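Local coordinates for precorrin-8x Methyl Mutase (Thermus thermophilus, PDB 1V9C), which probably catalyses the methyl-group rearrangement of precorrin-8X to hydrogenobyrinate, a step in the biosynthesis of adenosylcobalamin, at residues Thr111-Trp121 with Thr138-Gln149; Pro153-Phe163 with Val178-Gly189. All coordinates share one frame; numbering follows the deposited sequence.

Contact 1 of 2, residues Thr111-Trp121 with Thr138-Gln149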
# COMPACT_ATOMS: atom_id res chain seq x y z
N THR B 111 -6.34 11.06 -20.94
CA THR B 111 -5.86 9.96 -20.12
C THR B 111 -4.40 10.16 -19.74
O THR B 111 -3.53 10.23 -20.61
CB THR B 111 -5.98 8.62 -20.85
OG1 THR B 111 -7.34 8.40 -21.24
CG2 THR B 111 -5.53 7.48 -19.95
N ARG B 112 -4.14 10.25 -18.45
CA ARG B 112 -2.78 10.42 -17.95
C ARG B 112 -2.09 9.06 -18.00
O ARG B 112 -0.87 8.96 -17.85
CB ARG B 112 -2.82 10.94 -16.51
CG ARG B 112 -1.56 11.67 -16.10
CD ARG B 112 -1.51 11.93 -14.60
NE ARG B 112 -2.67 12.65 -14.11
CZ ARG B 112 -2.78 13.13 -12.87
NH1 ARG B 112 -1.78 12.96 -12.01
NH2 ARG B 112 -3.88 13.76 -12.49
N ALA B 113 -2.88 8.02 -18.23
CA ALA B 113 -2.38 6.66 -18.31
C ALA B 113 -1.83 6.41 -19.70
O ALA B 113 -0.94 5.58 -19.89
CB ALA B 113 -3.49 5.66 -17.99
N GLU B 114 -2.38 7.13 -20.67
CA GLU B 114 -1.94 7.00 -22.05
C GLU B 114 -0.62 7.75 -22.21
O GLU B 114 0.33 7.24 -22.80
CB GLU B 114 -2.99 7.59 -23.00
CG GLU B 114 -4.25 6.74 -23.13
CD GLU B 114 -3.99 5.41 -23.83
OE1 GLU B 114 -4.94 4.61 -23.96
OE2 GLU B 114 -2.84 5.17 -24.27
N ALA B 115 -0.58 8.95 -21.66
CA ALA B 115 0.62 9.77 -21.72
C ALA B 115 1.76 8.97 -21.11
O ALA B 115 2.87 8.96 -21.65
CB ALA B 115 0.41 11.07 -20.95
N ALA B 116 1.48 8.31 -19.99
CA ALA B 116 2.48 7.52 -19.28
C ALA B 116 3.14 6.46 -20.17
O ALA B 116 4.36 6.43 -20.29
CB ALA B 116 1.86 6.86 -18.06
N VAL B 117 2.34 5.60 -20.78
CA VAL B 117 2.88 4.56 -21.66
C VAL B 117 3.57 5.20 -22.87
O VAL B 117 4.75 4.94 -23.14
CB VAL B 117 1.77 3.63 -22.18
CG1 VAL B 117 2.39 2.49 -22.97
CG2 VAL B 117 0.95 3.10 -21.03
N ALA B 118 2.83 6.03 -23.60
CA ALA B 118 3.35 6.72 -24.77
C ALA B 118 4.69 7.34 -24.42
O ALA B 118 5.67 7.18 -25.16
CB ALA B 118 2.38 7.80 -25.23
N TYR B 119 4.74 8.04 -23.30
CA TYR B 119 5.97 8.65 -22.85
C TYR B 119 7.04 7.58 -22.66
O TYR B 119 8.13 7.66 -23.24
CB TYR B 119 5.77 9.39 -21.54
CG TYR B 119 7.06 9.91 -20.95
CD1 TYR B 119 7.61 11.11 -21.38
CD2 TYR B 119 7.78 9.16 -20.01
CE1 TYR B 119 8.83 11.56 -20.89
CE2 TYR B 119 9.01 9.60 -19.52
CZ TYR B 119 9.53 10.80 -19.97
OH TYR B 119 10.74 11.24 -19.51
N ALA B 120 6.72 6.59 -21.83
CA ALA B 120 7.63 5.49 -21.52
C ALA B 120 8.14 4.82 -22.78
O ALA B 120 9.33 4.56 -22.92
CB ALA B 120 6.94 4.46 -20.64
N TRP B 121 7.22 4.50 -23.69
CA TRP B 121 7.61 3.86 -24.93
C TRP B 121 8.56 4.76 -25.72
O TRP B 121 9.71 4.41 -25.95
CB TRP B 121 6.38 3.56 -25.78
CG TRP B 121 6.66 2.59 -26.89
CD1 TRP B 121 7.81 1.85 -27.07
CD2 TRP B 121 5.77 2.20 -27.93
NE1 TRP B 121 7.67 1.02 -28.16
CE2 TRP B 121 6.43 1.21 -28.71
CE3 TRP B 121 4.47 2.58 -28.29
CZ2 TRP B 121 5.83 0.60 -29.81
CZ3 TRP B 121 3.87 1.97 -29.39
CH2 TRP B 121 4.55 0.99 -30.14
N THR B 138 -6.64 1.31 -16.52
CA THR B 138 -6.55 1.87 -17.86
C THR B 138 -5.09 1.95 -18.28
O THR B 138 -4.76 1.99 -19.46
CB THR B 138 -7.18 3.29 -17.93
OG1 THR B 138 -6.37 4.21 -17.20
CG2 THR B 138 -8.58 3.29 -17.34
N PHE B 139 -4.20 1.97 -17.30
CA PHE B 139 -2.78 2.01 -17.61
C PHE B 139 -2.37 0.64 -18.15
O PHE B 139 -1.64 0.54 -19.13
CB PHE B 139 -1.97 2.35 -16.35
CG PHE B 139 -0.48 2.28 -16.57
CD1 PHE B 139 0.17 3.23 -17.35
CD2 PHE B 139 0.27 1.26 -16.01
CE1 PHE B 139 1.54 3.17 -17.57
CE2 PHE B 139 1.65 1.18 -16.22
CZ PHE B 139 2.29 2.14 -17.00
N LEU B 140 -2.85 -0.41 -17.50
CA LEU B 140 -2.53 -1.78 -17.89
C LEU B 140 -3.12 -2.11 -19.27
O LEU B 140 -2.58 -2.93 -20.01
CB LEU B 140 -3.07 -2.76 -16.85
CG LEU B 140 -2.69 -4.23 -17.07
CD1 LEU B 140 -1.17 -4.36 -17.15
CD2 LEU B 140 -3.24 -5.06 -15.93
N LEU B 141 -4.23 -1.47 -19.60
CA LEU B 141 -4.87 -1.67 -20.90
C LEU B 141 -4.06 -0.95 -21.97
O LEU B 141 -3.82 -1.50 -23.04
CB LEU B 141 -6.30 -1.13 -20.88
CG LEU B 141 -7.30 -2.06 -20.23
CD1 LEU B 141 -8.66 -1.40 -20.22
CD2 LEU B 141 -7.35 -3.38 -20.98
N ALA B 142 -3.66 0.29 -21.70
CA ALA B 142 -2.86 1.05 -22.65
C ALA B 142 -1.59 0.25 -22.90
O ALA B 142 -1.26 -0.05 -24.04
CB ALA B 142 -2.52 2.42 -22.09
N LEU B 143 -0.91 -0.12 -21.82
CA LEU B 143 0.32 -0.91 -21.91
C LEU B 143 0.13 -2.20 -22.70
O LEU B 143 0.99 -2.58 -23.48
CB LEU B 143 0.85 -1.25 -20.51
CG LEU B 143 2.06 -2.20 -20.44
CD1 LEU B 143 3.23 -1.59 -21.22
CD2 LEU B 143 2.46 -2.45 -18.98
N VAL B 144 -0.99 -2.88 -22.50
CA VAL B 144 -1.23 -4.13 -23.21
C VAL B 144 -1.39 -3.91 -24.70
O VAL B 144 -1.01 -4.75 -25.51
CB VAL B 144 -2.46 -4.86 -22.66
CG1 VAL B 144 -2.86 -6.00 -23.59
CG2 VAL B 144 -2.15 -5.41 -21.28
N GLU B 145 -1.97 -2.77 -25.06
CA GLU B 145 -2.17 -2.42 -26.46
C GLU B 145 -0.80 -2.05 -27.01
O GLU B 145 -0.45 -2.40 -28.13
CB GLU B 145 -3.15 -1.25 -26.57
CG GLU B 145 -4.48 -1.54 -25.88
CD GLU B 145 -5.52 -0.45 -26.07
OE1 GLU B 145 -6.62 -0.57 -25.48
OE2 GLU B 145 -5.24 0.53 -26.81
N ALA B 146 -0.02 -1.35 -26.19
CA ALA B 146 1.32 -0.93 -26.57
C ALA B 146 2.23 -2.14 -26.77
O ALA B 146 3.23 -2.06 -27.48
CB ALA B 146 1.90 -0.01 -25.51
N ILE B 147 1.88 -3.25 -26.13
CA ILE B 147 2.66 -4.48 -26.24
C ILE B 147 2.39 -5.13 -27.59
O ILE B 147 3.27 -5.79 -28.15
CB ILE B 147 2.32 -5.47 -25.08
CG1 ILE B 147 2.97 -5.00 -23.77
CG2 ILE B 147 2.78 -6.89 -25.42
CD1 ILE B 147 2.71 -5.91 -22.58
N ARG B 148 1.18 -4.94 -28.10
CA ARG B 148 0.79 -5.51 -29.39
C ARG B 148 1.42 -4.73 -30.54
O ARG B 148 1.34 -5.14 -31.69
CB ARG B 148 -0.73 -5.52 -29.54
CG ARG B 148 -1.48 -6.45 -28.59
CD ARG B 148 -1.09 -7.91 -28.76
NE ARG B 148 -2.05 -8.78 -28.07
CZ ARG B 148 -1.93 -10.10 -27.96
NH1 ARG B 148 -0.88 -10.73 -28.49
NH2 ARG B 148 -2.87 -10.81 -27.34
N GLN B 149 2.05 -3.61 -30.21
CA GLN B 149 2.70 -2.77 -31.20
C GLN B 149 4.23 -2.90 -31.18
O GLN B 149 4.93 -2.17 -31.87
CB GLN B 149 2.33 -1.30 -30.99
CG GLN B 149 0.86 -0.99 -31.20
CD GLN B 149 0.35 -1.51 -32.52
OE1 GLN B 149 0.94 -1.26 -33.57
NE2 GLN B 149 -0.75 -2.25 -32.49

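Contact 2 of 2, residues Pro153-Phe163 with Val178-Gly189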
# COMPACT_ATOMS: atom_id res chain seq x y z
N PRO B 153 8.33 -5.50 -22.40
CA PRO B 153 8.80 -5.34 -21.02
C PRO B 153 9.31 -6.69 -20.56
O PRO B 153 8.79 -7.73 -20.97
CB PRO B 153 7.53 -4.94 -20.27
CG PRO B 153 6.66 -4.32 -21.33
CD PRO B 153 6.89 -5.23 -22.51
N ALA B 154 10.34 -6.71 -19.72
CA ALA B 154 10.86 -7.98 -19.24
C ALA B 154 9.79 -8.73 -18.47
O ALA B 154 9.67 -9.95 -18.60
CB ALA B 154 12.09 -7.76 -18.36
N LEU B 155 9.02 -8.01 -17.65
CA LEU B 155 7.95 -8.63 -16.85
C LEU B 155 6.89 -7.62 -16.44
O LEU B 155 7.20 -6.46 -16.18
CB LEU B 155 8.54 -9.28 -15.60
CG LEU B 155 7.55 -9.71 -14.50
CD1 LEU B 155 6.64 -10.86 -14.97
CD2 LEU B 155 8.35 -10.13 -13.28
N VAL B 156 5.65 -8.07 -16.35
CA VAL B 156 4.55 -7.19 -15.97
C VAL B 156 3.74 -7.74 -14.79
O VAL B 156 3.19 -8.83 -14.86
CB VAL B 156 3.58 -6.94 -17.15
CG1 VAL B 156 2.42 -6.06 -16.70
CG2 VAL B 156 4.32 -6.29 -18.30
N LEU B 157 3.69 -6.96 -13.71
CA LEU B 157 2.93 -7.35 -12.53
C LEU B 157 1.56 -6.65 -12.63
O LEU B 157 1.44 -5.45 -12.40
CB LEU B 157 3.67 -6.90 -11.27
CG LEU B 157 5.10 -7.42 -11.07
CD1 LEU B 157 5.68 -6.86 -9.79
CD2 LEU B 157 5.09 -8.94 -11.03
N GLY B 158 0.54 -7.41 -13.02
CA GLY B 158 -0.78 -6.84 -13.17
C GLY B 158 -1.62 -7.05 -11.93
O GLY B 158 -2.34 -8.05 -11.83
N MET B 159 -1.51 -6.12 -10.99
CA MET B 159 -2.25 -6.21 -9.74
C MET B 159 -3.07 -4.97 -9.38
O MET B 159 -2.99 -4.47 -8.25
CB MET B 159 -1.27 -6.54 -8.61
CG MET B 159 -0.40 -7.75 -8.92
SD MET B 159 0.96 -8.02 -7.71
CE MET B 159 1.78 -9.36 -8.45
N PRO B 160 -3.85 -4.43 -10.34
CA PRO B 160 -4.66 -3.25 -10.01
C PRO B 160 -5.77 -3.74 -9.05
O PRO B 160 -6.16 -4.91 -9.10
CB PRO B 160 -5.26 -2.84 -11.36
CG PRO B 160 -4.44 -3.55 -12.39
CD PRO B 160 -4.06 -4.84 -11.73
N VAL B 161 -6.27 -2.87 -8.20
CA VAL B 161 -7.34 -3.25 -7.28
C VAL B 161 -8.50 -2.35 -7.66
O VAL B 161 -8.29 -1.26 -8.15
CB VAL B 161 -6.90 -3.00 -5.79
CG1 VAL B 161 -6.45 -1.58 -5.63
CG2 VAL B 161 -8.05 -3.33 -4.80
N GLY B 162 -9.73 -2.82 -7.48
CA GLY B 162 -10.85 -1.97 -7.84
C GLY B 162 -12.06 -2.64 -8.47
O GLY B 162 -12.12 -3.86 -8.63
N PHE B 163 -13.02 -1.80 -8.85
CA PHE B 163 -14.28 -2.25 -9.42
C PHE B 163 -14.57 -1.73 -10.83
O PHE B 163 -15.62 -2.02 -11.41
CB PHE B 163 -15.41 -1.84 -8.47
CG PHE B 163 -15.24 -2.36 -7.07
CD1 PHE B 163 -15.91 -3.51 -6.65
CD2 PHE B 163 -14.39 -1.71 -6.17
CE1 PHE B 163 -15.74 -4.00 -5.36
CE2 PHE B 163 -14.21 -2.20 -4.88
CZ PHE B 163 -14.89 -3.35 -4.47
N VAL B 178 3.92 -11.59 -23.08
CA VAL B 178 4.96 -11.09 -22.17
C VAL B 178 4.78 -11.83 -20.85
O VAL B 178 3.66 -12.18 -20.47
CB VAL B 178 4.82 -9.56 -21.95
CG1 VAL B 178 3.60 -9.27 -21.09
CG2 VAL B 178 6.06 -9.01 -21.30
N PRO B 179 5.88 -12.11 -20.14
CA PRO B 179 5.65 -12.83 -18.89
C PRO B 179 4.92 -11.93 -17.89
O PRO B 179 5.02 -10.71 -17.93
CB PRO B 179 7.06 -13.21 -18.45
CG PRO B 179 7.89 -12.12 -19.01
CD PRO B 179 7.31 -11.85 -20.36
N TRP B 180 4.14 -12.54 -17.00
CA TRP B 180 3.42 -11.73 -16.04
C TRP B 180 3.05 -12.48 -14.78
O TRP B 180 3.19 -13.71 -14.70
CB TRP B 180 2.14 -11.20 -16.69
CG TRP B 180 1.39 -12.29 -17.42
CD1 TRP B 180 1.40 -12.53 -18.77
CD2 TRP B 180 0.56 -13.30 -16.84
NE1 TRP B 180 0.63 -13.63 -19.06
CE2 TRP B 180 0.10 -14.13 -17.89
CE3 TRP B 180 0.16 -13.60 -15.53
CZ2 TRP B 180 -0.74 -15.22 -17.68
CZ3 TRP B 180 -0.67 -14.69 -15.31
CH2 TRP B 180 -1.12 -15.49 -16.39
N ILE B 181 2.59 -11.71 -13.80
CA ILE B 181 2.12 -12.22 -12.51
C ILE B 181 0.90 -11.37 -12.24
O ILE B 181 0.95 -10.13 -12.30
CB ILE B 181 3.12 -12.01 -11.38
CG1 ILE B 181 4.47 -12.63 -11.74
CG2 ILE B 181 2.54 -12.62 -10.10
CD1 ILE B 181 5.48 -12.53 -10.64
N VAL B 182 -0.20 -12.04 -11.94
CA VAL B 182 -1.47 -11.39 -11.72
C VAL B 182 -2.18 -11.83 -10.45
O VAL B 182 -2.00 -12.96 -9.99
CB VAL B 182 -2.39 -11.66 -12.95
CG1 VAL B 182 -3.84 -11.43 -12.60
CG2 VAL B 182 -2.00 -10.75 -14.11
N THR B 183 -2.97 -10.94 -9.87
CA THR B 183 -3.79 -11.27 -8.71
C THR B 183 -5.20 -11.29 -9.30
O THR B 183 -5.77 -10.24 -9.60
CB THR B 183 -3.71 -10.20 -7.56
OG1 THR B 183 -4.01 -8.90 -8.08
CG2 THR B 183 -2.33 -10.20 -6.92
N GLU B 184 -5.72 -12.49 -9.50
CA GLU B 184 -7.04 -12.70 -10.07
C GLU B 184 -8.13 -11.97 -9.29
O GLU B 184 -8.08 -11.91 -8.07
CB GLU B 184 -7.36 -14.20 -10.09
CG GLU B 184 -6.28 -15.07 -10.72
CD GLU B 184 -6.63 -15.53 -12.13
OE1 GLU B 184 -6.60 -14.70 -13.06
OE2 GLU B 184 -6.95 -16.73 -12.29
N GLY B 185 -9.09 -11.40 -10.01
CA GLY B 185 -10.19 -10.72 -9.36
C GLY B 185 -10.06 -9.23 -9.19
O GLY B 185 -9.36 -8.57 -9.97
N ARG B 186 -10.74 -8.69 -8.18
CA ARG B 186 -10.73 -7.26 -7.91
C ARG B 186 -9.63 -6.86 -6.92
O ARG B 186 -9.33 -5.68 -6.78
CB ARG B 186 -12.08 -6.80 -7.36
CG ARG B 186 -13.24 -7.40 -8.09
CD ARG B 186 -14.38 -6.43 -8.26
NE ARG B 186 -14.59 -6.18 -9.68
CZ ARG B 186 -15.66 -5.57 -10.18
NH1 ARG B 186 -16.63 -5.15 -9.37
NH2 ARG B 186 -15.77 -5.40 -11.49
N LYS B 187 -9.03 -7.85 -6.26
CA LYS B 187 -7.98 -7.59 -5.29
C LYS B 187 -6.63 -7.35 -5.91
O LYS B 187 -6.33 -7.86 -6.99
CB LYS B 187 -7.85 -8.74 -4.30
CG LYS B 187 -9.00 -8.83 -3.33
CD LYS B 187 -8.70 -9.81 -2.22
CE LYS B 187 -9.78 -9.71 -1.17
NZ LYS B 187 -9.42 -10.46 0.05
N GLY B 188 -5.81 -6.57 -5.20
CA GLY B 188 -4.47 -6.25 -5.65
C GLY B 188 -4.07 -4.99 -4.91
O GLY B 188 -4.52 -4.79 -3.79
N GLY B 189 -3.25 -4.14 -5.53
CA GLY B 189 -2.86 -2.91 -4.86
C GLY B 189 -1.36 -2.70 -4.73
O GLY B 189 -0.59 -3.63 -4.90

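Contact 1 of 2, residues Thr111-Trp121 with Thr138-Gln149
Val-117 is turned with CG1 opposite its backbone N (chi1 -174°) and CG2 opposite its carbonyl carbon, which spreads the two methyls along helix 138-147. CG1 meets CB of Ala-146 at 3.6 Å, while CG2 lies 3.7 Å from CB of Ala-142 and 3.5 Å from CE1 of Phe-139. With Leu-143 these residues form the hole for a knobs-into-holes fit, and the two small alanines admit the branched knob. The Phe-139 ring, swung trans to its own N (chi1 175°), reaches back so that CE1 also touches CB of Ala-116, and the carbonyl O of Ala-113 lies at the ring edge. Ala-113 CB sits 3.3 Å from OG1 of Thr-138, a close approach the small alanine permits. Trp-121 brings CH2 to 3.3 Å from CB of Gln-149, and the carbonyl O of Ala-146 lies over one indole face, toward its rim. Replacing Trp-121 by alanine is likely to open a gap beside Gln-149 CB and strip the Ala-146 carbonyl of its ring. No hydrogen bond crosses between the segments, whose axes approach to 8.6 Å at -38°. Phe-139 and Leu-143 rest on strand 130-133, Tyr-119 packs on helix 99-107, and Leu-141 meets helix 166-174.

Contact 2 of 2, residues Pro153-Phe163 with Val178-Gly189
Strands 155-158 and 180-183 are the two parallel strands of a beta-alpha-beta unit, joined through helix 166-174 in a doubly wound alpha/beta fold. Val-156 uses both its backbone groups: its N donates to Pro-179 O at 3.1 Å, and its O accepts from Ile-181 N. Gly-158 N donates to Ile-181 O at 2.8 Å, nearly in line with the carbonyl. Leu-157 and Ile-181 lie side by side, CD2 to CD1 3.6 Å; their branched chains fill the buried face they share, and the flexible, unbranched Met-159 reaches in alongside, CE 3.7 Å from Ile-181 CG2. Beyond the strands, Gly-189 N donates to Met-159 O at 2.8 Å and Gly-162 N to Arg-186 O at 3.0 Å. Gly-188 must lack a side chain, since a CB would run into Met-159 O and Pro-160 O. Thr-183 OG1 donates to Lys-187 O and also lies against Met-159 CA. Bends at chi2 and chi3 (-142° and 117°) bring the Arg-186 guanidinium back over Phe-163 CA, its plane 80° from the ring's, with NH1 at the ring edge, 3.3 Å from CD1. Outside the two segments, Arg-186 NH2 pairs with a bound sulfate, probably from the crystallisation liquor. Val-156 and Val-182 pack on helix 166-174, Leu-155 and Leu-157 on helix 190-205, and backbone bonds from Leu-155, Leu-157 and Met-159 join strand 130-133.

How the contacts relate
Following the chain from the N terminus, past three strands and several helices, helix 112-122 opens contact 1; strand 130-133 and helix 137-147 come next, and the helix closes it, with 16 residues between its segments. Strand 155-158 follows directly, and contact 2 closes the next loop across helix 166-174, with 14 residues between. The two are therefore in series, neither nested nor crossed, their centres about 15 Å apart. They meet through helix 137-147: Leu-140, on that helix, packs on Val-156, Gly-158 and Pro-160, and Ile-147 on Val-178. Contact 1 thus pairs helices beside the sheet, whereas contact 2 pairs neighbouring strands within it.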